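Glycoside Hydrolase (Bacteroides uniformis, PDB 5T99) probably cleaves beta-galactosidic bonds during the breakdown of agarose-derived sugars, and binds galacto-isofagomine in its pocket. Local coordinates at residues A[459-462]-A[463-466]; A[615-618]-A[619-623]. All coordinates share one frame; numbering follows the deposited sequence.

Contact 1 of 2, residues A[459-462]-A[463-466]; sequences DNNM and AQQV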
ATOM      1  N   ASP A 459     -10.935  -5.064 -29.122  1.00 16.86           N
ATOM      2  CA  ASP A 459     -11.688  -4.932 -30.387  1.00 17.21           C
ATOM      3  C   ASP A 459     -12.390  -3.573 -30.539  1.00 16.43           C
ATOM      4  O   ASP A 459     -12.681  -3.152 -31.659  1.00 15.55           O
ATOM      5  CB  ASP A 459     -12.746  -6.043 -30.510  1.00 17.95           C
ATOM      6  CG  ASP A 459     -12.142  -7.437 -30.666  1.00 18.87           C
ATOM      7  OD1 ASP A 459     -10.917  -7.574 -30.884  1.00 19.35           O
ATOM      8  OD2 ASP A 459     -12.922  -8.413 -30.574  1.00 20.02           O
ATOM      9  N   ASN A 460     -12.665  -2.914 -29.407  1.00 15.51           N
ATOM     10  CA  ASN A 460     -13.335  -1.623 -29.388  1.00 14.84           C
ATOM     11  C   ASN A 460     -12.374  -0.417 -29.346  1.00 14.40           C
ATOM     12  O   ASN A 460     -12.771   0.675 -28.927  1.00 13.84           O
ATOM     13  CB  ASN A 460     -14.275  -1.551 -28.180  1.00 14.90           C
ATOM     14  CG  ASN A 460     -15.339  -2.636 -28.180  1.00 14.74           C
ATOM     15  OD1 ASN A 460     -15.523  -3.343 -29.158  1.00 14.56           O
ATOM     16  ND2 ASN A 460     -16.035  -2.773 -27.058  1.00 14.67           N
ATOM     17  N   ASN A 461     -11.114  -0.609 -29.749  1.00 14.21           N
ATOM     18  CA  ASN A 461     -10.152   0.503 -29.861  1.00 14.18           C
ATOM     19  C   ASN A 461      -9.845   1.205 -28.521  1.00 14.37           C
ATOM     20  O   ASN A 461      -9.419   2.340 -28.531  1.00 14.26           O
ATOM     21  CB  ASN A 461     -10.664   1.510 -30.918  1.00 13.88           C
ATOM     22  CG  ASN A 461      -9.588   2.438 -31.452  1.00 13.64           C
ATOM     23  OD1 ASN A 461      -8.425   2.060 -31.659  1.00 13.48           O
ATOM     24  ND2 ASN A 461      -9.988   3.671 -31.701  1.00 13.38           N
ATOM     25  N   MET A 462     -10.048   0.525 -27.379  1.00 15.07           N
ATOM     26  CA  MET A 462      -9.775   1.107 -26.048  1.00 15.22           C
ATOM     27  C   MET A 462      -8.348   0.831 -25.582  1.00 15.27           C
ATOM     28  O   MET A 462      -7.632   1.748 -25.198  1.00 15.27           O
ATOM     29  CB  MET A 462     -10.757   0.603 -24.986  1.00 15.39           C
ATOM     30  CG  MET A 462     -10.503   1.188 -23.598  1.00 15.77           C
ATOM     31  SD  MET A 462     -11.708   0.739 -22.326  1.00 16.87           S
ATOM     32  CE  MET A 462     -13.018   1.912 -22.655  1.00 16.72           C
ATOM     33  N   ALA A 463      -7.957  -0.443 -25.598  1.00 15.75           N
ATOM     34  CA  ALA A 463      -6.595  -0.883 -25.233  1.00 15.52           C
ATOM     35  C   ALA A 463      -5.472  -0.113 -25.961  1.00 15.33           C
ATOM     36  O   ALA A 463      -4.384   0.079 -25.418  1.00 15.56           O
ATOM     37  CB  ALA A 463      -6.455  -2.375 -25.485  1.00 15.42           C
ATOM     38  N   GLN A 464      -5.770   0.360 -27.168  1.00 14.89           N
ATOM     39  CA  GLN A 464      -4.820   1.103 -27.975  1.00 14.63           C
ATOM     40  C   GLN A 464      -4.635   2.567 -27.535  1.00 14.12           C
ATOM     41  O   GLN A 464      -3.723   3.230 -28.010  1.00 14.24           O
ATOM     42  CB  GLN A 464      -5.254   1.060 -29.449  1.00 14.74           C
ATOM     43  CG  GLN A 464      -5.209  -0.324 -30.107  1.00 14.74           C
ATOM     44  CD  GLN A 464      -6.379  -1.247 -29.754  1.00 14.84           C
ATOM     45  OE1 GLN A 464      -7.362  -0.838 -29.130  1.00 14.86           O
ATOM     46  NE2 GLN A 464      -6.258  -2.513 -30.139  1.00 15.02           N
ATOM     47  N   GLN A 465      -5.488   3.070 -26.647  1.00 13.74           N
ATOM     48  CA  GLN A 465      -5.440   4.467 -26.214  1.00 13.53           C
ATOM     49  C   GLN A 465      -4.485   4.718 -25.060  1.00 13.75           C
ATOM     50  O   GLN A 465      -4.199   5.857 -24.753  1.00 14.36           O
ATOM     51  CB  GLN A 465      -6.829   4.935 -25.786  1.00 13.32           C
ATOM     52  CG  GLN A 465      -7.901   4.792 -26.844  1.00 13.18           C
ATOM     53  CD  GLN A 465      -7.572   5.521 -28.134  1.00 13.06           C
ATOM     54  OE1 GLN A 465      -7.014   6.618 -28.133  1.00 12.72           O
ATOM     55  NE2 GLN A 465      -7.913   4.900 -29.244  1.00 12.98           N
ATOM     56  N   VAL A 466      -4.035   3.664 -24.393  1.00 13.85           N
ATOM     57  CA  VAL A 466      -3.011   3.768 -23.356  1.00 13.77           C
ATOM     58  C   VAL A 466      -1.740   3.186 -23.930  1.00 14.03           C
ATOM     59  O   VAL A 466      -1.769   2.496 -24.964  1.00 14.28           O
ATOM     60  CB  VAL A 466      -3.394   3.061 -22.025  1.00 13.63           C
ATOM     61  CG1 VAL A 466      -4.479   3.845 -21.317  1.00 13.56           C
ATOM     62  CG2 VAL A 466      -3.843   1.618 -22.233  1.00 13.63           C
TER
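The carboxamide of Gln465 stands nearly upright on that of Asn461, their planes 86° apart, with its NE2 above one face of the Asn461 group and displaced from the centre. At the edge of its own plane, NE2 aims a hydrogen at the backbone O of Asn461, 3.1 Å away, in a bond that is close to straight at 163° and meets the oxygen almost end-on to the C=O. The other near neighbour of NE2, Asn461 ND2 at 3.4 Å, is also a donor, so this is packing without a bond. Chi1 of Gln465 (-57°) puts its CG beside the backbone N and 3.3 Å from Asn461 O, and the bend at chi2 then carries the amide and NE2 back to that oxygen. From another direction Gln464 lays its OE1 against the Asn461 backbone, 3.2 Å from CA, while its NE2 bonds to Phe458 O. These side chains wrap a type I beta turn, Met462 to Gln465, closed by the backbone bond from Gln465 N to Met462 O at 2.9 Å. The turn belongs to the connection between helix 456-459 and strand 468-472 of the family 2 TIM barrel, and Asn461, with positive phi, redirects the chain into it just after the helix. Met462 sends its side chain inward, extended through CG and SD before bending at chi3, to pack on Ala431 of helix 427-441, on Phe451 and on Pro457. Gln465 lies along the same helix, against Phe428 and Lys432.

Contact 2 of 2, residues A[615-618]-A[619-623]; sequences ILPH and WNWKK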
ATOM      1  N   ILE A 615       6.117 -26.840   3.842  1.00 26.14           N
ATOM      2  CA  ILE A 615       5.316 -28.050   3.863  1.00 27.20           C
ATOM      3  C   ILE A 615       3.921 -27.705   4.390  1.00 26.69           C
ATOM      4  O   ILE A 615       3.755 -26.799   5.227  1.00 26.19           O
ATOM      5  CB  ILE A 615       6.006 -29.177   4.678  1.00 28.21           C
ATOM      6  CG1 ILE A 615       5.181 -30.461   4.635  1.00 29.96           C
ATOM      7  CG2 ILE A 615       6.247 -28.761   6.124  1.00 28.59           C
ATOM      8  CD1 ILE A 615       5.948 -31.691   5.075  1.00 31.45           C
ATOM      9  N   LEU A 616       2.929 -28.397   3.837  1.00 25.86           N
ATOM     10  CA  LEU A 616       1.553 -28.307   4.297  1.00 26.19           C
ATOM     11  C   LEU A 616       0.856 -29.655   4.037  1.00 25.88           C
ATOM     12  O   LEU A 616       1.261 -30.375   3.115  1.00 25.74           O
ATOM     13  CB  LEU A 616       0.820 -27.100   3.663  1.00 26.43           C
ATOM     14  CG  LEU A 616       0.625 -26.746   2.172  1.00 26.35           C
ATOM     15  CD1 LEU A 616       1.903 -26.793   1.357  1.00 26.52           C
ATOM     16  CD2 LEU A 616      -0.475 -27.559   1.512  1.00 26.43           C
ATOM     17  N   PRO A 617      -0.155 -30.029   4.829  1.00 25.13           N
ATOM     18  CA  PRO A 617      -0.770 -29.221   5.894  1.00 25.91           C
ATOM     19  C   PRO A 617      -0.042 -29.365   7.228  1.00 26.27           C
ATOM     20  O   PRO A 617       1.124 -29.733   7.235  1.00 26.69           O
ATOM     21  CB  PRO A 617      -2.193 -29.796   5.965  1.00 24.86           C
ATOM     22  CG  PRO A 617      -2.024 -31.211   5.581  1.00 24.82           C
ATOM     23  CD  PRO A 617      -0.962 -31.220   4.519  1.00 25.13           C
ATOM     24  N   HIS A 618      -0.711 -29.026   8.330  1.00 28.24           N
ATOM     25  CA  HIS A 618      -0.302 -29.463   9.676  1.00 30.18           C
ATOM     26  C   HIS A 618      -0.351 -30.999   9.815  1.00 30.82           C
ATOM     27  O   HIS A 618      -0.829 -31.706   8.914  1.00 30.06           O
ATOM     28  CB  HIS A 618      -1.154 -28.784  10.784  1.00 30.85           C
ATOM     29  CG  HIS A 618      -2.626 -29.131  10.762  1.00 32.71           C
ATOM     30  ND1 HIS A 618      -3.609 -28.165  10.713  1.00 33.55           N
ATOM     31  CD2 HIS A 618      -3.279 -30.321  10.800  1.00 32.58           C
ATOM     32  CE1 HIS A 618      -4.799 -28.740  10.720  1.00 33.79           C
ATOM     33  NE2 HIS A 618      -4.628 -30.049  10.769  1.00 33.18           N
ATOM     34  N   TRP A 619       0.117 -31.501  10.957  1.00 31.65           N
ATOM     35  CA  TRP A 619       0.118 -32.939  11.233  1.00 32.72           C
ATOM     36  C   TRP A 619      -0.676 -33.332  12.498  1.00 33.34           C
ATOM     37  O   TRP A 619      -0.259 -34.222  13.236  1.00 33.78           O
ATOM     38  CB  TRP A 619       1.571 -33.418  11.294  1.00 32.26           C
ATOM     39  CG  TRP A 619       1.776 -34.822  10.847  1.00 32.85           C
ATOM     40  CD1 TRP A 619       2.342 -35.831  11.568  1.00 32.85           C
ATOM     41  CD2 TRP A 619       1.430 -35.382   9.574  1.00 32.90           C
ATOM     42  NE1 TRP A 619       2.378 -36.984  10.827  1.00 32.50           N
ATOM     43  CE2 TRP A 619       1.829 -36.743   9.597  1.00 32.77           C
ATOM     44  CE3 TRP A 619       0.828 -34.869   8.414  1.00 32.76           C
ATOM     45  CZ2 TRP A 619       1.645 -37.603   8.502  1.00 32.63           C
ATOM     46  CZ3 TRP A 619       0.642 -35.719   7.325  1.00 33.17           C
ATOM     47  CH2 TRP A 619       1.047 -37.077   7.379  1.00 34.20           C
ATOM     48  N   ASN A 620      -1.779 -32.626  12.766  1.00 33.61           N
ATOM     49  CA  ASN A 620      -2.856 -33.103  13.652  1.00 34.93           C
ATOM     50  C   ASN A 620      -4.075 -33.632  12.876  1.00 35.74           C
ATOM     51  O   ASN A 620      -5.011 -32.890  12.587  1.00 33.65           O
ATOM     52  CB  ASN A 620      -3.313 -31.993  14.605  1.00 34.89           C
ATOM     53  CG  ASN A 620      -2.279 -31.664  15.656  1.00 35.12           C
ATOM     54  OD1 ASN A 620      -1.176 -31.218  15.341  1.00 35.01           O
ATOM     55  ND2 ASN A 620      -2.635 -31.865  16.917  1.00 35.18           N
ATOM     56  N   TRP A 621      -4.058 -34.929  12.576  1.00 38.55           N
ATOM     57  CA  TRP A 621      -5.151 -35.614  11.873  1.00 42.11           C
ATOM     58  C   TRP A 621      -5.557 -36.906  12.607  1.00 44.27           C
ATOM     59  O   TRP A 621      -5.024 -37.195  13.678  1.00 45.01           O
ATOM     60  CB  TRP A 621      -4.716 -35.902  10.444  1.00 43.48           C
ATOM     61  CG  TRP A 621      -4.376 -34.659   9.700  1.00 45.54           C
ATOM     62  CD1 TRP A 621      -3.128 -34.222   9.356  1.00 45.84           C
ATOM     63  CD2 TRP A 621      -5.295 -33.668   9.229  1.00 46.46           C
ATOM     64  NE1 TRP A 621      -3.217 -33.028   8.683  1.00 46.55           N
ATOM     65  CE2 TRP A 621      -4.535 -32.665   8.590  1.00 46.95           C
ATOM     66  CE3 TRP A 621      -6.690 -33.536   9.276  1.00 46.92           C
ATOM     67  CZ2 TRP A 621      -5.126 -31.540   8.002  1.00 46.97           C
ATOM     68  CZ3 TRP A 621      -7.277 -32.422   8.693  1.00 46.06           C
ATOM     69  CH2 TRP A 621      -6.494 -31.438   8.065  1.00 47.76           C
ATOM     70  N   LYS A 622      -6.523 -37.647  12.054  1.00 46.49           N
ATOM     71  CA  LYS A 622      -6.994 -38.923  12.628  1.00 46.36           C
ATOM     72  C   LYS A 622      -6.309 -40.098  11.923  1.00 48.47           C
ATOM     73  O   LYS A 622      -6.081 -40.049  10.711  1.00 50.11           O
ATOM     74  CB  LYS A 622      -8.519 -39.048  12.493  1.00 43.27           C
ATOM     75  N   LYS A 623      -5.973 -41.147  12.681  1.00 48.72           N
ATOM     76  CA  LYS A 623      -5.406 -42.375  12.107  1.00 48.60           C
ATOM     77  C   LYS A 623      -6.414 -42.955  11.118  1.00 48.51           C
ATOM     78  O   LYS A 623      -7.612 -42.946  11.392  1.00 48.99           O
ATOM     79  CB  LYS A 623      -5.077 -43.397  13.204  1.00 47.05           C
TER
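His618 lays its imidazole over the indole of Trp621 in an offset stack, the centroid of its ring 4.4 Å from that of the six-membered ring and the two planes tilted by 28°. The pair sits in the turn of a beta hairpin, between strands 613-616 and 626-633 of the beta sandwich that follows the barrel. The imidazole meets the indole unevenly: its NE2 comes down over one face, nearer the rim than the middle, and is 3.2 Å from Trp621 CZ2. With chi1 at 64°, CG of His618 lies between its own backbone N and carbonyl carbon, and this folds the ring forward over the chain that follows. Beneath it, Trp621 turns back to give its NE1 hydrogen to His618 O, 2.7 Å away; the donor stands well above the carbonyl plane, and the bond is bent to 140°. One residue thus holds the tryptophan twice, by a backbone oxygen and by a ring. Pro617, which follows a cis peptide, crosses the indole at about a right angle, with CB in plane at its edge and CG 3.8 Å from Trp621 NE1. Were Trp621 an alanine, His618 O would probably lose this donor and the imidazole its stacking partner, leaving the ring freer to turn. Beyond this pair His618 also makes an edge-to-face contact with Tyr505 and touches Pro746. Trp619 plunges into the sandwich instead, donating from NE1 to Glu684 O and packing edge-to-face with Phe683. The edge of its indole also passes His618 O, with Trp619 CE3 3.6 Å from that oxygen.

From the N terminus, the chain passes through the first two beta domains and enters the TIM barrel, where contact 1 closes a tight turn between helix 456-459 and strand 468-472 and packs it against helix 427-441. The barrel is completed by strands 490-495 and 549-552; helix 598-607 then leads to strand 613-616. Contact 2 shapes the bend that follows it, before strand 626-633, and brings this beta sandwich up to Tyr505 and to Pro746 in the last part of the chain. The two are in series, neither nesting nor crossing. The centres of contact 1 and contact 2 lie about 50 Å apart. The nearest atoms of contact 1 and contact 2 are about 37 Å apart, so they touch nowhere.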